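Local coordinates for protein formate oxidase (Aspergillus oryzae, PDB 5ZU2) that probably oxidises formate, as a flavoprotein of the GMC oxidoreductase family with bound FAD, at residues 309-314 and 504-509; 515-520 and 543-548. The protein carries 1 engineered substitution. All coordinates share one frame; numbering follows the deposited sequence.

Interaction 1: residues 309-314 and 504-509; sequences GVPFVL and RCQTAF. With FAD (flavin-adenine dinucleotide), chain D.
G309 and Q506 face each other as an antiparallel hydrogen-bonded pair, tied by two backbone bonds. G309 N donates to Q506 O at 2.8 Å in a nearly straight bond (168°); Q506 N returns a bond to G309 O at 2.7 Å, a little more bent. The CA-H of C505 also leans on G309 O, so that carbonyl takes one strong and one weak donor. The pair joins the short strand 506-507 to one end of strand 308-316, which further along is bonded to strands 415-423 and 481-485.

The amide of Q506 turns back on its own chain: NE2 gives a bond of 3.1 Å to T507 O, which lies in the plane of the Q506 amide, and a second to A403 O. OE1 of the same amide rests against P311 CG at 3.7 Å, and the two side chains pass at a slant. With CG1 opposite the backbone N (chi1 173°), V310 turns CG2 onto C505 CB at 3.6 Å, while CG1 stands looser beside R504 CB.

Beyond the strand, T507 OG1 accepts from F509 N at 2.8 Å, closing an ST turn, and is bonded also to D306. The turn brings F509 to the flavin: FAD C7M sits 3.5 Å above the centre of one face of the F509 ring, and T507 O lies over the opposite face. Backbone pairing and the bonds of Q506 NE2 and T507 OG1 thus probably help to fix the turn that presents an aromatic face to the dimethylbenzene end of the isoalloxazine.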
ATOM      1  N   GLY A 309      -4.882   9.304   6.619  1.00 17.69           N
ATOM      2  CA  GLY A 309      -3.844   9.778   7.522  1.00 23.13           C
ATOM      3  C   GLY A 309      -3.860  11.287   7.660  1.00 27.58           C
ATOM      4  O   GLY A 309      -4.131  12.003   6.697  1.00 24.41           O
ATOM      5  N   VAL A 310      -3.592  11.763   8.870  1.00 22.89           N
ATOM      6  CA  VAL A 310      -3.313  13.172   9.124  1.00 22.77           C
ATOM      7  C   VAL A 310      -1.875  13.292   9.610  1.00 23.73           C
ATOM      8  O   VAL A 310      -1.574  13.001  10.768  1.00 24.53           O
ATOM      9  CB  VAL A 310      -4.290  13.802  10.133  1.00 23.11           C
ATOM     10  CG1 VAL A 310      -3.838  15.223  10.491  1.00 16.78           C
ATOM     11  CG2 VAL A 310      -5.689  13.873   9.541  1.00 23.22           C
ATOM     12  N   PRO A 311      -0.948  13.658   8.730  1.00 25.96           N
ATOM     13  CA  PRO A 311       0.433  13.899   9.152  1.00 22.32           C
ATOM     14  C   PRO A 311       0.612  15.274   9.771  1.00 24.53           C
ATOM     15  O   PRO A 311      -0.119  16.221   9.475  1.00 24.22           O
ATOM     16  CB  PRO A 311       1.229  13.786   7.844  1.00 23.97           C
ATOM     17  CG  PRO A 311       0.237  13.376   6.790  1.00 25.38           C
ATOM     18  CD  PRO A 311      -1.100  13.784   7.275  1.00 22.66           C
ATOM     19  N   PHE A 312       1.613  15.373  10.644  1.00 26.43           N
ATOM     20  CA  PHE A 312       1.990  16.664  11.189  1.00 26.85           C
ATOM     21  C   PHE A 312       3.493  16.707  11.418  1.00 23.32           C
ATOM     22  O   PHE A 312       4.128  15.679  11.668  1.00 23.18           O
ATOM     23  CB  PHE A 312       1.209  16.985  12.472  1.00 20.11           C
ATOM     24  CG  PHE A 312       1.530  16.117  13.652  1.00 21.03           C
ATOM     25  CD1 PHE A 312       2.609  16.408  14.474  1.00 21.29           C
ATOM     26  CD2 PHE A 312       0.720  15.020  13.975  1.00 22.85           C
ATOM     27  CE1 PHE A 312       2.884  15.624  15.615  1.00 21.26           C
ATOM     28  CE2 PHE A 312       0.999  14.236  15.093  1.00 22.20           C
ATOM     29  CZ  PHE A 312       2.087  14.547  15.917  1.00 19.59           C
ATOM     30  N   VAL A 313       4.044  17.920  11.353  1.00 20.63           N
ATOM     31  CA  VAL A 313       5.480  18.159  11.432  1.00 20.10           C
ATOM     32  C   VAL A 313       5.816  18.919  12.711  1.00 23.94           C
ATOM     33  O   VAL A 313       5.147  19.898  13.057  1.00 22.97           O
ATOM     34  CB  VAL A 313       5.974  18.941  10.199  1.00 23.24           C
ATOM     35  CG1 VAL A 313       7.439  19.389  10.399  1.00 24.02           C
ATOM     36  CG2 VAL A 313       5.806  18.096   8.919  1.00 18.55           C
ATOM     37  N   LEU A 314       6.866  18.478  13.405  1.00 24.16           N
ATOM     38  CA  LEU A 314       7.435  19.219  14.521  1.00 25.65           C
ATOM     39  C   LEU A 314       8.855  19.607  14.170  1.00 28.45           C
ATOM     40  O   LEU A 314       9.623  18.778  13.670  1.00 29.63           O
ATOM     41  CB  LEU A 314       7.451  18.405  15.823  1.00 26.85           C
ATOM     42  CG  LEU A 314       6.101  17.896  16.314  1.00 25.33           C
ATOM     43  CD1 LEU A 314       6.250  17.170  17.664  1.00 19.25           C
ATOM     44  CD2 LEU A 314       5.072  19.017  16.326  1.00 24.10           C
ATOM     45  N   ARG A 504      -6.608  18.575   6.527  1.00 24.12           N
ATOM     46  CA  ARG A 504      -5.212  18.198   6.490  1.00 24.02           C
ATOM     47  C   ARG A 504      -4.985  16.733   6.146  1.00 21.79           C
ATOM     48  O   ARG A 504      -3.835  16.337   5.959  1.00 21.48           O
ATOM     49  CB  ARG A 504      -4.557  18.500   7.845  1.00 22.75           C
ATOM     50  CG  ARG A 504      -4.433  19.977   8.180  1.00 23.95           C
ATOM     51  CD  ARG A 504      -3.110  20.196   8.827  1.00 24.74           C
ATOM     52  NE  ARG A 504      -3.226  20.611  10.200  1.00 32.29           N
ATOM     53  CZ  ARG A 504      -2.192  20.905  10.976  1.00 34.32           C
ATOM     54  NH1 ARG A 504      -0.955  20.797  10.522  1.00 26.22           N
ATOM     55  NH2 ARG A 504      -2.405  21.310  12.218  1.00 37.86           N
ATOM     56  N   CYS A 505      -6.026  15.915   6.098  1.00 19.86           N
ATOM     57  CA  CYS A 505      -5.809  14.494   5.891  1.00 23.76           C
ATOM     58  C   CYS A 505      -5.346  14.206   4.467  1.00 21.85           C
ATOM     59  O   CYS A 505      -5.432  15.043   3.566  1.00 22.89           O
ATOM     60  CB  CYS A 505      -7.074  13.696   6.200  1.00 25.41           C
ATOM     61  SG  CYS A 505      -8.410  13.934   4.986  1.00 28.67           S
ATOM     62  N   GLN A 506      -4.846  12.990   4.275  1.00 25.06           N
ATOM     63  CA  GLN A 506      -4.448  12.507   2.964  1.00 23.83           C
ATOM     64  C   GLN A 506      -4.589  10.996   2.967  1.00 25.23           C
ATOM     65  O   GLN A 506      -4.938  10.387   3.987  1.00 21.72           O
ATOM     66  CB  GLN A 506      -3.013  12.922   2.614  1.00 19.75           C
ATOM     67  CG  GLN A 506      -1.951  12.202   3.411  1.00 22.83           C
ATOM     68  CD  GLN A 506      -0.553  12.518   2.909  1.00 25.38           C
ATOM     69  OE1 GLN A 506      -0.069  13.639   3.072  1.00 26.67           O
ATOM     70  NE2 GLN A 506       0.096  11.537   2.272  1.00 22.17           N
ATOM     71  N   THR A 507      -4.324  10.387   1.814  1.00 24.33           N
ATOM     72  CA  THR A 507      -4.206   8.938   1.773  1.00 20.24           C
ATOM     73  C   THR A 507      -2.921   8.506   2.456  1.00 21.31           C
ATOM     74  O   THR A 507      -1.874   9.130   2.286  1.00 24.65           O
ATOM     75  CB  THR A 507      -4.229   8.428   0.323  1.00 25.26           C
ATOM     76  OG1 THR A 507      -3.998   7.008   0.301  1.00 23.00           O
ATOM     77  CG2 THR A 507      -3.186   9.171  -0.571  1.00 21.41           C
ATOM     78  N   ALA A 508      -3.000   7.437   3.241  1.00 24.90           N
ATOM     79  CA  ALA A 508      -1.791   6.774   3.717  1.00 23.56           C
ATOM     80  C   ALA A 508      -1.229   5.823   2.683  1.00 24.81           C
ATOM     81  O   ALA A 508      -0.274   5.099   2.992  1.00 27.43           O
ATOM     82  CB  ALA A 508      -2.047   6.021   5.025  1.00 21.11           C
ATOM     83  N   PHE A 509      -1.813   5.822   1.477  1.00 27.09           N
ATOM     84  CA  PHE A 509      -1.346   5.077   0.307  1.00 23.46           C
ATOM     85  C   PHE A 509      -1.676   3.592   0.364  1.00 22.59           C
ATOM     86  O   PHE A 509      -0.935   2.773  -0.190  1.00 23.89           O
ATOM     87  CB  PHE A 509       0.165   5.271   0.115  1.00 23.33           C
ATOM     88  CG  PHE A 509       0.582   6.725  -0.049  1.00 29.46           C
ATOM     89  CD1 PHE A 509       0.219   7.444  -1.187  1.00 26.95           C
ATOM     90  CD2 PHE A 509       1.318   7.372   0.937  1.00 22.03           C
ATOM     91  CE1 PHE A 509       0.593   8.780  -1.357  1.00 24.55           C
ATOM     92  CE2 PHE A 509       1.691   8.700   0.767  1.00 25.38           C
ATOM     93  CZ  PHE A 509       1.322   9.406  -0.380  1.00 18.03           C
TER
HETATM   94  PA  FAD D 601       0.597  -1.903  -8.262  1.00 21.76           P
HETATM   95  O1A FAD D 601       0.337  -0.466  -8.323  1.00 23.41           O
HETATM   96  O2A FAD D 601       1.860  -2.289  -7.505  1.00 21.07           O
HETATM   97  O5B FAD D 601       0.695  -2.562  -9.750  1.00 27.44           O
HETATM   98  C5B FAD D 601      -0.176  -2.152 -10.829  1.00 24.34           C
HETATM   99  C4B FAD D 601       0.633  -2.201 -12.103  1.00 23.55           C
HETATM  100  O4B FAD D 601      -0.246  -2.173 -13.255  1.00 23.24           O
HETATM  101  C3B FAD D 601       1.631  -1.056 -12.290  1.00 20.85           C
HETATM  102  O3B FAD D 601       2.889  -1.517 -12.773  1.00 25.49           O
HETATM  103  C2B FAD D 601       0.956  -0.182 -13.347  1.00 25.08           C
HETATM  104  O2B FAD D 601       1.870   0.597 -14.126  1.00 24.82           O
HETATM  105  C1B FAD D 601       0.252  -1.243 -14.186  1.00 20.84           C
HETATM  106  N9A FAD D 601      -0.866  -0.717 -14.962  1.00 23.54           N
HETATM  107  C8A FAD D 601      -1.941  -0.044 -14.451  1.00 23.89           C
HETATM  108  N7A FAD D 601      -2.816   0.328 -15.352  1.00 24.78           N
HETATM  109  C5A FAD D 601      -2.265  -0.101 -16.546  1.00 23.54           C
HETATM  110  C6A FAD D 601      -2.707  -0.003 -17.880  1.00 28.16           C
HETATM  111  N6A FAD D 601      -3.849   0.598 -18.235  1.00 26.41           N
HETATM  112  N1A FAD D 601      -1.931  -0.557 -18.842  1.00 21.43           N
HETATM  113  C2A FAD D 601      -0.793  -1.152 -18.480  1.00 21.54           C
HETATM  114  N3A FAD D 601      -0.270  -1.298 -17.258  1.00 22.32           N
HETATM  115  C4A FAD D 601      -1.059  -0.745 -16.326  1.00 24.59           C
HETATM  116  N1  FAD D 601       2.641  -0.402   1.370  1.00 26.56           N
HETATM  117  C2  FAD D 601       3.290  -0.859   2.481  1.00 33.87           C
HETATM  118  O2  FAD D 601       3.064  -1.986   2.944  1.00 35.35           O
HETATM  119  N3  FAD D 601       4.238  -0.043   3.114  1.00 34.80           N
HETATM  120  C4  FAD D 601       4.605   1.245   2.725  1.00 36.53           C
HETATM  121  O4  FAD D 601       5.445   1.879   3.370  1.00 32.52           O
HETATM  122  C4X FAD D 601       3.903   1.710   1.533  1.00 36.41           C
HETATM  123  N5  FAD D 601       4.174   2.915   1.088  1.00 32.17           N
HETATM  124  C5X FAD D 601       3.510   3.356  -0.040  1.00 32.44           C
HETATM  125  C6  FAD D 601       3.816   4.628  -0.538  1.00 32.48           C
HETATM  126  C7  FAD D 601       3.193   5.121  -1.678  1.00 34.66           C
HETATM  127  C7M FAD D 601       3.543   6.505  -2.177  1.00 29.39           C
HETATM  128  C8  FAD D 601       2.248   4.320  -2.346  1.00 34.77           C
HETATM  129  C8M FAD D 601       1.556   4.817  -3.584  1.00 29.07           C
HETATM  130  C9  FAD D 601       1.950   3.045  -1.861  1.00 33.28           C
HETATM  131  C9A FAD D 601       2.572   2.556  -0.715  1.00 31.31           C
HETATM  132  N10 FAD D 601       2.315   1.261  -0.204  1.00 33.49           N
HETATM  133  C10 FAD D 601       2.949   0.812   0.924  1.00 32.65           C
HETATM  134  C1' FAD D 601       1.296   0.399  -0.803  1.00 29.79           C
HETATM  135  C2' FAD D 601       1.841  -0.696  -1.700  1.00 22.63           C
HETATM  136  O2' FAD D 601       2.986  -0.228  -2.409  1.00 24.95           O
HETATM  137  C3' FAD D 601       0.747  -1.066  -2.701  1.00 36.20           C
HETATM  138  O3' FAD D 601      -0.493  -1.275  -2.029  1.00 32.10           O
HETATM  139  C4' FAD D 601       1.032  -2.275  -3.586  1.00 30.47           C
HETATM  140  O4' FAD D 601       2.303  -2.089  -4.217  1.00 24.37           O
HETATM  141  C5' FAD D 601      -0.106  -2.469  -4.564  1.00 23.14           C
HETATM  142  O5' FAD D 601       0.217  -3.561  -5.447  1.00 27.97           O
HETATM  143  P   FAD D 601      -0.691  -3.922  -6.673  1.00 23.70           P
HETATM  144  O1P FAD D 601       0.063  -5.050  -7.381  1.00 26.42           O
HETATM  145  O2P FAD D 601      -2.085  -4.123  -6.157  1.00 21.04           O
HETATM  146  O3P FAD D 601      -0.639  -2.633  -7.591  1.00 25.14           O

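Interaction 2: residues 515-520 and 543-548. With FAD (flavin-adenine dinucleotide), chain D.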
ATOM      1  N   ALA A 515     -12.177  -5.040  -6.524  1.00 19.13           N
ATOM      2  CA  ALA A 515     -12.596  -6.267  -7.218  1.00 21.18           C
ATOM      3  C   ALA A 515     -12.574  -7.444  -6.241  1.00 23.49           C
ATOM      4  O   ALA A 515     -11.931  -8.464  -6.487  1.00 27.20           O
ATOM      5  CB  ALA A 515     -11.748  -6.550  -8.458  1.00 20.00           C
ATOM      6  N   ARG A 516     -13.231  -7.293  -5.091  1.00 20.42           N
ATOM      7  CA  ARG A 516     -12.880  -8.076  -3.916  1.00 21.65           C
ATOM      8  C   ARG A 516     -13.232  -9.556  -4.043  1.00 28.38           C
ATOM      9  O   ARG A 516     -14.157  -9.957  -4.759  1.00 24.94           O
ATOM     10  CB  ARG A 516     -13.545  -7.501  -2.673  1.00 21.41           C
ATOM     11  CG  ARG A 516     -15.025  -7.717  -2.607  1.00 24.05           C
ATOM     12  CD  ARG A 516     -15.612  -6.966  -1.407  1.00 18.87           C
ATOM     13  NE  ARG A 516     -17.041  -7.205  -1.291  1.00 23.75           N
ATOM     14  CZ  ARG A 516     -17.827  -6.602  -0.409  1.00 21.69           C
ATOM     15  NH1 ARG A 516     -17.316  -5.721   0.429  1.00 15.31           N
ATOM     16  NH2 ARG A 516     -19.131  -6.863  -0.398  1.00 18.16           N
ATOM     17  N   LEU A 517     -12.468 -10.373  -3.318  1.00 25.59           N
ATOM     18  CA  LEU A 517     -12.749 -11.792  -3.281  1.00 28.91           C
ATOM     19  C   LEU A 517     -13.996 -12.045  -2.448  1.00 28.40           C
ATOM     20  O   LEU A 517     -14.357 -11.250  -1.572  1.00 27.81           O
ATOM     21  CB  LEU A 517     -11.543 -12.567  -2.754  1.00 34.26           C
ATOM     22  CG  LEU A 517     -11.178 -12.430  -1.292  1.00 30.24           C
ATOM     23  CD1 LEU A 517     -11.751 -13.614  -0.638  1.00 28.39           C
ATOM     24  CD2 LEU A 517      -9.666 -12.426  -1.123  0.89 25.82           C
ATOM     25  N   SER A 518     -14.691 -13.133  -2.780  1.00 24.67           N
ATOM     26  CA  SER A 518     -16.055 -13.329  -2.308  1.00 26.02           C
ATOM     27  C   SER A 518     -16.504 -14.736  -2.678  1.00 26.80           C
ATOM     28  O   SER A 518     -15.836 -15.453  -3.427  1.00 24.64           O
ATOM     29  CB  SER A 518     -17.020 -12.292  -2.908  1.00 22.14           C
ATOM     30  OG  SER A 518     -17.081 -12.422  -4.317  1.00 23.00           O
ATOM     31  N   LYS A 519     -17.669 -15.109  -2.174  1.00 27.02           N
ATOM     32  CA  LYS A 519     -18.165 -16.450  -2.445  1.00 34.33           C
ATOM     33  C   LYS A 519     -19.072 -16.510  -3.660  1.00 30.41           C
ATOM     34  O   LYS A 519     -19.275 -17.600  -4.203  1.00 29.97           O
ATOM     35  CB  LYS A 519     -18.892 -16.984  -1.205  1.00 33.50           C
ATOM     36  CG  LYS A 519     -17.919 -17.211  -0.054  1.00 33.27           C
ATOM     37  CD  LYS A 519     -18.609 -17.570   1.240  1.00 38.43           C
ATOM     38  CE  LYS A 519     -17.581 -18.022   2.261  1.00 31.37           C
ATOM     39  NZ  LYS A 519     -18.195 -18.131   3.601  1.00 36.82           N
ATOM     40  N   ASN A 520     -19.590 -15.366  -4.107  1.00 26.10           N
ATOM     41  CA  ASN A 520     -20.510 -15.289  -5.235  1.00 28.90           C
ATOM     42  C   ASN A 520     -20.526 -13.855  -5.740  1.00 29.43           C
ATOM     43  O   ASN A 520     -20.013 -12.945  -5.084  1.00 31.21           O
ATOM     44  CB  ASN A 520     -21.922 -15.734  -4.837  1.00 25.12           C
ATOM     45  CG  ASN A 520     -22.416 -15.006  -3.625  1.00 25.84           C
ATOM     46  OD1 ASN A 520     -22.765 -13.819  -3.678  1.00 29.17           O
ATOM     47  ND2 ASN A 520     -22.420 -15.700  -2.502  1.00 34.16           N
ATOM     48  N   ALA A 543      -4.132  -5.569  -5.036  1.00 18.97           N
ATOM     49  CA  ALA A 543      -4.797  -5.048  -3.853  1.00 23.52           C
ATOM     50  C   ALA A 543      -6.311  -4.955  -4.016  1.00 19.98           C
ATOM     51  O   ALA A 543      -7.006  -4.770  -3.018  1.00 16.84           O
ATOM     52  CB  ALA A 543      -4.216  -3.674  -3.488  1.00 18.50           C
ATOM     53  N   SER A 544      -6.845  -5.054  -5.231  1.00 19.09           N
ATOM     54  CA  SER A 544      -8.290  -4.884  -5.353  1.00 20.02           C
ATOM     55  C   SER A 544      -9.069  -6.095  -4.869  1.00 23.12           C
ATOM     56  O   SER A 544     -10.283  -5.973  -4.659  1.00 18.44           O
ATOM     57  CB  SER A 544      -8.691  -4.589  -6.793  1.00 20.00           C
ATOM     58  OG  SER A 544      -8.461  -5.719  -7.607  1.00 25.40           O
ATOM     59  N   VAL A 545      -8.405  -7.243  -4.660  1.00 20.73           N
ATOM     60  CA  VAL A 545      -9.129  -8.411  -4.183  1.00 18.06           C
ATOM     61  C   VAL A 545      -9.279  -8.396  -2.681  1.00 23.46           C
ATOM     62  O   VAL A 545     -10.115  -9.144  -2.151  1.00 24.64           O
ATOM     63  CB  VAL A 545      -8.469  -9.741  -4.589  1.00 22.68           C
ATOM     64  CG1 VAL A 545      -8.153  -9.747  -6.042  1.00 20.62           C
ATOM     65  CG2 VAL A 545      -7.225 -10.023  -3.755  1.00 22.67           C
ATOM     66  N   ILE A 546      -8.496  -7.571  -1.987  1.00 25.04           N
ATOM     67  CA  ILE A 546      -8.452  -7.522  -0.520  1.00 24.66           C
ATOM     68  C   ILE A 546      -9.816  -7.142   0.044  1.00 22.56           C
ATOM     69  O   ILE A 546     -10.293  -6.024  -0.181  1.00 21.76           O
ATOM     70  CB  ILE A 546      -7.363  -6.552  -0.038  1.00 19.15           C
ATOM     71  CG1 ILE A 546      -5.986  -7.155  -0.318  1.00 21.98           C
ATOM     72  CG2 ILE A 546      -7.569  -6.190   1.408  1.00 21.22           C
ATOM     73  CD1 ILE A 546      -4.839  -6.240   0.061  1.00 22.62           C
ATOM     74  N   PRO A 547     -10.474  -8.022   0.776  1.00 24.34           N
ATOM     75  CA  PRO A 547     -11.855  -7.726   1.188  1.00 22.24           C
ATOM     76  C   PRO A 547     -11.996  -6.934   2.490  1.00 22.61           C
ATOM     77  O   PRO A 547     -13.055  -6.342   2.717  1.00 20.61           O
ATOM     78  CB  PRO A 547     -12.473  -9.124   1.313  1.00 19.82           C
ATOM     79  CG  PRO A 547     -11.306  -9.974   1.752  1.00 20.18           C
ATOM     80  CD  PRO A 547     -10.079  -9.414   1.083  1.00 17.30           C
ATOM     81  N   ILE A 548     -10.982  -6.938   3.359  1.00 25.81           N
ATOM     82  CA  ILE A 548     -10.971  -6.145   4.595  1.00 19.15           C
ATOM     83  C   ILE A 548      -9.565  -5.585   4.756  1.00 21.12           C
ATOM     84  O   ILE A 548      -8.604  -6.351   4.888  1.00 21.72           O
ATOM     85  CB  ILE A 548     -11.343  -6.977   5.835  1.00 23.91           C
ATOM     86  CG1 ILE A 548     -12.711  -7.621   5.664  1.00 19.89           C
ATOM     87  CG2 ILE A 548     -11.306  -6.113   7.121  1.00 19.16           C
ATOM     88  CD1 ILE A 548     -13.038  -8.573   6.769  1.00 19.92           C
TER
HETATM   89  PA  FAD D 601       0.597  -1.903  -8.262  1.00 21.76           P
HETATM   90  O1A FAD D 601       0.337  -0.466  -8.323  1.00 23.41           O
HETATM   91  O2A FAD D 601       1.860  -2.289  -7.505  1.00 21.07           O
HETATM   92  O5B FAD D 601       0.695  -2.562  -9.750  1.00 27.44           O
HETATM   93  C5B FAD D 601      -0.176  -2.152 -10.829  1.00 24.34           C
HETATM   94  C4B FAD D 601       0.633  -2.201 -12.103  1.00 23.55           C
HETATM   95  O4B FAD D 601      -0.246  -2.173 -13.255  1.00 23.24           O
HETATM   96  C3B FAD D 601       1.631  -1.056 -12.290  1.00 20.85           C
HETATM   97  O3B FAD D 601       2.889  -1.517 -12.773  1.00 25.49           O
HETATM   98  C2B FAD D 601       0.956  -0.182 -13.347  1.00 25.08           C
HETATM   99  O2B FAD D 601       1.870   0.597 -14.126  1.00 24.82           O
HETATM  100  C1B FAD D 601       0.252  -1.243 -14.186  1.00 20.84           C
HETATM  101  N9A FAD D 601      -0.866  -0.717 -14.962  1.00 23.54           N
HETATM  102  C8A FAD D 601      -1.941  -0.044 -14.451  1.00 23.89           C
HETATM  103  N7A FAD D 601      -2.816   0.328 -15.352  1.00 24.78           N
HETATM  104  C5A FAD D 601      -2.265  -0.101 -16.546  1.00 23.54           C
HETATM  105  C6A FAD D 601      -2.707  -0.003 -17.880  1.00 28.16           C
HETATM  106  N6A FAD D 601      -3.849   0.598 -18.235  1.00 26.41           N
HETATM  107  N1A FAD D 601      -1.931  -0.557 -18.842  1.00 21.43           N
HETATM  108  C2A FAD D 601      -0.793  -1.152 -18.480  1.00 21.54           C
HETATM  109  N3A FAD D 601      -0.270  -1.298 -17.258  1.00 22.32           N
HETATM  110  C4A FAD D 601      -1.059  -0.745 -16.326  1.00 24.59           C
HETATM  111  N1  FAD D 601       2.641  -0.402   1.370  1.00 26.56           N
HETATM  112  C2  FAD D 601       3.290  -0.859   2.481  1.00 33.87           C
HETATM  113  O2  FAD D 601       3.064  -1.986   2.944  1.00 35.35           O
HETATM  114  N3  FAD D 601       4.238  -0.043   3.114  1.00 34.80           N
HETATM  115  C4  FAD D 601       4.605   1.245   2.725  1.00 36.53           C
HETATM  116  O4  FAD D 601       5.445   1.879   3.370  1.00 32.52           O
HETATM  117  C4X FAD D 601       3.903   1.710   1.533  1.00 36.41           C
HETATM  118  N5  FAD D 601       4.174   2.915   1.088  1.00 32.17           N
HETATM  119  C5X FAD D 601       3.510   3.356  -0.040  1.00 32.44           C
HETATM  120  C6  FAD D 601       3.816   4.628  -0.538  1.00 32.48           C
HETATM  121  C7  FAD D 601       3.193   5.121  -1.678  1.00 34.66           C
HETATM  122  C7M FAD D 601       3.543   6.505  -2.177  1.00 29.39           C
HETATM  123  C8  FAD D 601       2.248   4.320  -2.346  1.00 34.77           C
HETATM  124  C8M FAD D 601       1.556   4.817  -3.584  1.00 29.07           C
HETATM  125  C9  FAD D 601       1.950   3.045  -1.861  1.00 33.28           C
HETATM  126  C9A FAD D 601       2.572   2.556  -0.715  1.00 31.31           C
HETATM  127  N10 FAD D 601       2.315   1.261  -0.204  1.00 33.49           N
HETATM  128  C10 FAD D 601       2.949   0.812   0.924  1.00 32.65           C
HETATM  129  C1' FAD D 601       1.296   0.399  -0.803  1.00 29.79           C
HETATM  130  C2' FAD D 601       1.841  -0.696  -1.700  1.00 22.63           C
HETATM  131  O2' FAD D 601       2.986  -0.228  -2.409  1.00 24.95           O
HETATM  132  C3' FAD D 601       0.747  -1.066  -2.701  1.00 36.20           C
HETATM  133  O3' FAD D 601      -0.493  -1.275  -2.029  1.00 32.10           O
HETATM  134  C4' FAD D 601       1.032  -2.275  -3.586  1.00 30.47           C
HETATM  135  O4' FAD D 601       2.303  -2.089  -4.217  1.00 24.37           O
HETATM  136  C5' FAD D 601      -0.106  -2.469  -4.564  1.00 23.14           C
HETATM  137  O5' FAD D 601       0.217  -3.561  -5.447  1.00 27.97           O
HETATM  138  P   FAD D 601      -0.691  -3.922  -6.673  1.00 23.70           P
HETATM  139  O1P FAD D 601       0.063  -5.050  -7.381  1.00 26.42           O
HETATM  140  O2P FAD D 601      -2.085  -4.123  -6.157  1.00 21.04           O
HETATM  141  O3P FAD D 601      -0.639  -2.633  -7.591  1.00 25.14           O
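Two backbone hydrogen bonds link A515 and L517 to the turn at 543-548. A515 N donates to S544 O at 2.8 Å, from above the carbonyl plane rather than on a lone pair. L517 N reaches V545 O at 2.9 Å along a straighter path (168°), slightly tilted from that carbonyl's plane. R516, between these two donors, has its backbone bonded to V525 and V526 and adds CA-H...O contacts to both carbonyls, with R516 CA 3.4 Å from V545 O. Residues 543-545 of the turn have helical backbone angles.

The apolar contacts gather round L517. Its CG stands between the backbone N and the carbonyl carbon (chi1 70°), and CG and CD2 come against the CG-CD side of P547, with L517 CD2 3.8 Å from P547 CD and the side chains crossing at a slant. L517 CD2 also comes 4.3 Å from V545 CG2. F115 of helix 113-116 touches both L517 and P547.

Of the polar side chains, R516 meets the turn through CB; its extended chain leads away, and NH2 bonds to Q523 O. The methyl A515 CB lies 3.5 Å from the hydroxyl S544 OG, which is hydrogen-bonded to D542 OD1.

The cofactor is held from the turn's first residue: A543 N gives FAD O2P a nearly linear bond of 2.7 Å (170°), and A543 CB also approaches that oxygen. A543 is an FAD-binding residue, and its backbone is bonded to G513 as well. Within this contact the phosphate oxygen O2P is thus met by a main-chain N-H, while backbone carbonyls and a small hydrophobic patch on the far part of the turn hold it against the preceding loop.

Overall arrangement
Both contacts are largely buried and both reach the one FAD, yet at different parts of it: interaction 1 at the flavin ring, through an aromatic face, interaction 2 at the diphosphate, through a backbone N-H. Their centres are about 27 Å apart and they do not touch. Interaction 1 belongs to the large mixed sheet, where strand pairing sets the geometry; interaction 2 joins two loops that flank strand 538-540, an outer strand of the parallel sheet characteristic of the Rossmann-type FAD-binding fold, and relies on irregular backbone bonds and leucine-proline packing. R516 and P547 of interaction 2 are partly exposed, as is R504 of interaction 1.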